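Local coordinates for U4/U6 snRNA-associated-splicing factor PRP24 (Saccharomyces cerevisiae, PDB 4N0T), which binds U6 snRNA, promotes its annealing with U4 snRNA and serves as a recycling factor of the spliceosome, at residues G33-D39 / A51-R57. Sequence-based numbering, arbitrary orientation.
Sequences GPIIHVD and ARIEFAR
Residues 37-39 and 51-55 run antiparallel, their short axes 173° apart, with His37 O accepting from Glu54 N and Asp39 and Arg52 exchanging both backbone bonds. A classic beta bulge shifts the register: Glu54 O takes Ile36 N at 2.8 Å and, weakly, His37 N. Beyond it Ala56 N donates almost straight (176°) to Pro34 O, which a water links to Arg57 N. This is the hairpin of strands 35-42 and 49-55 at one margin of the first RRM sheet, illustrating how a bulge lets an edge strand bend without losing its partner. With CG2 anti to the backbone N, Ile35 sets that methyl 3.8 Å from Ile53 CG2, while its CG1 lies 3.6 Å from Phe55 CE1. Ile53 CG2 also covers one face of the Phe55 ring near its rim, and helix 22-29 packs on Ile53 and Val38. Replacing Ile35 by an alanine would probably open a gap beside Phe55 CE1 and Ile53 CG2. On the other face, Asp39 and Arg52 lie side by side in a long salt bridge (OD2 to NH1, 3.6 Å), and a water donates to OD2 and Arg52 O; Arg52 NE pairs with Asp132 of the second RRM, and Glu54 OE2 with Arg4.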
ATOM      1  N   GLY A  33      -8.684  23.280  21.694  1.00 30.64           N
ATOM      2  CA  GLY A  33      -8.980  21.873  21.896  1.00 31.67           C
ATOM      3  C   GLY A  33      -7.768  21.040  21.538  1.00 33.19           C
ATOM      4  O   GLY A  33      -6.865  21.520  20.846  1.00 28.90           O
ATOM      5  N   PRO A  34      -7.726  19.794  22.022  1.00 33.72           N
ATOM      6  CA  PRO A  34      -6.589  18.915  21.739  1.00 32.47           C
ATOM      7  C   PRO A  34      -6.382  18.691  20.232  1.00 29.23           C
ATOM      8  O   PRO A  34      -7.340  18.495  19.484  1.00 25.05           O
ATOM      9  CB  PRO A  34      -6.963  17.605  22.452  1.00 36.49           C
ATOM     10  CG  PRO A  34      -8.423  17.714  22.766  1.00 38.45           C
ATOM     11  CD  PRO A  34      -8.697  19.173  22.938  1.00 37.50           C
ATOM     12  N   ILE A  35      -5.124  18.736  19.809  1.00 32.89           N
ATOM     13  CA  ILE A  35      -4.766  18.634  18.395  1.00 28.07           C
ATOM     14  C   ILE A  35      -4.080  17.296  18.104  1.00 28.18           C
ATOM     15  O   ILE A  35      -3.185  16.878  18.842  1.00 31.21           O
ATOM     16  CB  ILE A  35      -3.837  19.797  17.998  1.00 27.05           C
ATOM     17  CG1 ILE A  35      -4.570  21.134  18.182  1.00 24.95           C
ATOM     18  CG2 ILE A  35      -3.334  19.629  16.560  1.00 25.66           C
ATOM     19  CD1 ILE A  35      -3.719  22.366  17.943  1.00 26.33           C
ATOM     20  N   ILE A  36      -4.508  16.634  17.032  1.00 23.69           N
ATOM     21  CA  ILE A  36      -3.894  15.384  16.585  1.00 27.66           C
ATOM     22  C   ILE A  36      -2.654  15.631  15.721  1.00 28.78           C
ATOM     23  O   ILE A  36      -1.625  14.972  15.898  1.00 27.86           O
ATOM     24  CB  ILE A  36      -4.902  14.514  15.798  1.00 30.01           C
ATOM     25  CG1 ILE A  36      -6.055  14.076  16.706  1.00 31.46           C
ATOM     26  CG2 ILE A  36      -4.222  13.287  15.195  1.00 31.26           C
ATOM     27  CD1 ILE A  36      -7.056  13.166  16.021  1.00 38.58           C
ATOM     28  N   HIS A  37      -2.750  16.572  14.783  1.00 23.43           N
ATOM     29  CA  HIS A  37      -1.643  16.811  13.864  1.00 23.32           C
ATOM     30  C   HIS A  37      -1.672  18.227  13.293  1.00 23.01           C
ATOM     31  O   HIS A  37      -2.748  18.802  13.101  1.00 21.25           O
ATOM     32  CB  HIS A  37      -1.658  15.779  12.728  1.00 29.02           C
ATOM     33  CG  HIS A  37      -0.349  15.663  12.011  1.00 43.28           C
ATOM     34  ND1 HIS A  37      -0.104  16.274  10.798  1.00 49.14           N
ATOM     35  CD2 HIS A  37       0.796  15.029  12.350  1.00 50.00           C
ATOM     36  CE1 HIS A  37       1.132  16.009  10.417  1.00 49.43           C
ATOM     37  NE2 HIS A  37       1.703  15.258  11.340  1.00 51.91           N
ATOM     38  N   VAL A  38      -0.489  18.772  13.023  1.00 24.34           N
ATOM     39  CA  VAL A  38      -0.356  20.079  12.391  1.00 21.98           C
ATOM     40  C   VAL A  38       0.623  19.992  11.226  1.00 22.74           C
ATOM     41  O   VAL A  38       1.737  19.504  11.400  1.00 25.18           O
ATOM     42  CB  VAL A  38       0.188  21.120  13.380  1.00 23.26           C
ATOM     43  CG1 VAL A  38       0.469  22.436  12.663  1.00 22.91           C
ATOM     44  CG2 VAL A  38      -0.801  21.341  14.521  1.00 23.04           C
ATOM     45  N   ASP A  39       0.206  20.439  10.044  1.00 19.70           N
ATOM     46  CA  ASP A  39       1.144  20.627   8.930  1.00 17.00           C
ATOM     47  C   ASP A  39       1.203  22.099   8.541  1.00 19.09           C
ATOM     48  O   ASP A  39       0.175  22.763   8.497  1.00 23.56           O
ATOM     49  CB  ASP A  39       0.716  19.808   7.717  1.00 18.50           C
ATOM     50  CG  ASP A  39       0.747  18.322   7.981  1.00 26.91           C
ATOM     51  OD1 ASP A  39       1.861  17.773   8.106  1.00 30.25           O
ATOM     52  OD2 ASP A  39      -0.338  17.707   8.059  1.00 26.81           O
ATOM     53  N   ALA A  51      -1.620  26.395   7.027  1.00 18.56           N
ATOM     54  CA  ALA A  51      -1.552  25.292   7.984  1.00 21.62           C
ATOM     55  C   ALA A  51      -2.773  24.397   7.867  1.00 17.93           C
ATOM     56  O   ALA A  51      -3.882  24.864   7.598  1.00 18.67           O
ATOM     57  CB  ALA A  51      -1.417  25.806   9.415  1.00 20.61           C
ATOM     58  N   ARG A  52      -2.558  23.100   8.065  1.00 17.02           N
ATOM     59  CA  ARG A  52      -3.641  22.153   8.217  1.00 16.97           C
ATOM     60  C   ARG A  52      -3.606  21.712   9.670  1.00 18.08           C
ATOM     61  O   ARG A  52      -2.558  21.311  10.172  1.00 19.12           O
ATOM     62  CB  ARG A  52      -3.406  20.942   7.300  1.00 15.31           C
ATOM     63  CG  ARG A  52      -4.339  19.783   7.538  1.00 17.71           C
ATOM     64  CD  ARG A  52      -3.907  18.597   6.673  1.00 20.51           C
ATOM     65  NE  ARG A  52      -4.813  17.469   6.808  1.00 24.17           N
ATOM     66  CZ  ARG A  52      -4.712  16.551   7.760  1.00 30.89           C
ATOM     67  NH1 ARG A  52      -3.735  16.636   8.649  1.00 36.25           N
ATOM     68  NH2 ARG A  52      -5.575  15.547   7.817  1.00 36.35           N
ATOM     69  N   ILE A  53      -4.739  21.814  10.363  1.00 15.91           N
ATOM     70  CA  ILE A  53      -4.791  21.405  11.765  1.00 16.49           C
ATOM     71  C   ILE A  53      -5.905  20.389  11.938  1.00 16.13           C
ATOM     72  O   ILE A  53      -7.085  20.685  11.686  1.00 17.75           O
ATOM     73  CB  ILE A  53      -5.016  22.607  12.726  1.00 16.92           C
ATOM     74  CG1 ILE A  53      -3.976  23.698  12.481  1.00 20.40           C
ATOM     75  CG2 ILE A  53      -4.945  22.149  14.189  1.00 19.33           C
ATOM     76  CD1 ILE A  53      -4.282  24.985  13.255  1.00 22.99           C
ATOM     77  N   GLU A  54      -5.531  19.176  12.338  1.00 18.68           N
ATOM     78  CA  GLU A  54      -6.512  18.135  12.589  1.00 20.15           C
ATOM     79  C   GLU A  54      -6.763  18.087  14.093  1.00 19.25           C
ATOM     80  O   GLU A  54      -5.854  17.773  14.871  1.00 22.28           O
ATOM     81  CB  GLU A  54      -6.013  16.782  12.087  1.00 20.43           C
ATOM     82  CG  GLU A  54      -7.022  15.670  12.310  1.00 20.29           C
ATOM     83  CD  GLU A  54      -6.537  14.328  11.812  1.00 29.31           C
ATOM     84  OE1 GLU A  54      -5.462  14.280  11.172  1.00 32.01           O
ATOM     85  OE2 GLU A  54      -7.235  13.321  12.058  1.00 24.52           O
ATOM     86  N   PHE A  55      -7.987  18.417  14.500  1.00 23.02           N
ATOM     87  CA  PHE A  55      -8.348  18.420  15.916  1.00 23.19           C
ATOM     88  C   PHE A  55      -8.853  17.051  16.334  1.00 24.64           C
ATOM     89  O   PHE A  55      -9.344  16.291  15.508  1.00 24.71           O
ATOM     90  CB  PHE A  55      -9.409  19.490  16.200  1.00 21.89           C
ATOM     91  CG  PHE A  55      -8.848  20.875  16.236  1.00 20.81           C
ATOM     92  CD1 PHE A  55      -8.285  21.376  17.405  1.00 22.08           C
ATOM     93  CD2 PHE A  55      -8.846  21.666  15.097  1.00 18.87           C
ATOM     94  CE1 PHE A  55      -7.739  22.659  17.446  1.00 22.24           C
ATOM     95  CE2 PHE A  55      -8.306  22.937  15.125  1.00 17.19           C
ATOM     96  CZ  PHE A  55      -7.750  23.439  16.303  1.00 21.63           C
ATOM     97  N   ALA A  56      -8.713  16.745  17.620  1.00 25.37           N
ATOM     98  CA  ALA A  56      -9.236  15.495  18.161  1.00 26.66           C
ATOM     99  C   ALA A  56     -10.747  15.398  17.977  1.00 27.31           C
ATOM    100  O   ALA A  56     -11.275  14.330  17.670  1.00 28.31           O
ATOM    101  CB  ALA A  56      -8.877  15.368  19.627  1.00 26.60           C
ATOM    102  N   ARG A  57     -11.443  16.514  18.175  1.00 25.49           N
ATOM    103  CA  ARG A  57     -12.906  16.527  18.119  1.00 27.57           C
ATOM    104  C   ARG A  57     -13.446  17.731  17.354  1.00 28.97           C
ATOM    105  O   ARG A  57     -12.755  18.740  17.221  1.00 26.76           O
ATOM    106  CB  ARG A  57     -13.488  16.507  19.541  1.00 31.20           C
ATOM    107  CG  ARG A  57     -13.178  15.230  20.318  1.00 36.68           C
ATOM    108  CD  ARG A  57     -13.779  15.256  21.717  1.00 41.30           C
ATOM    109  NE  ARG A  57     -12.984  16.050  22.652  1.00 45.58           N
ATOM    110  CZ  ARG A  57     -11.804  15.671  23.140  1.00 47.03           C
ATOM    111  NH1 ARG A  57     -11.267  14.510  22.773  1.00 45.90           N
ATOM    112  NH2 ARG A  57     -11.157  16.454  23.994  1.00 48.32           N
TER
HETATM  113  O   HOH W   1     -10.172  18.816  19.655  1.00 28.73           O
HETATM  114  O   HOH W   2      -2.296  18.277   9.818  1.00 33.77           O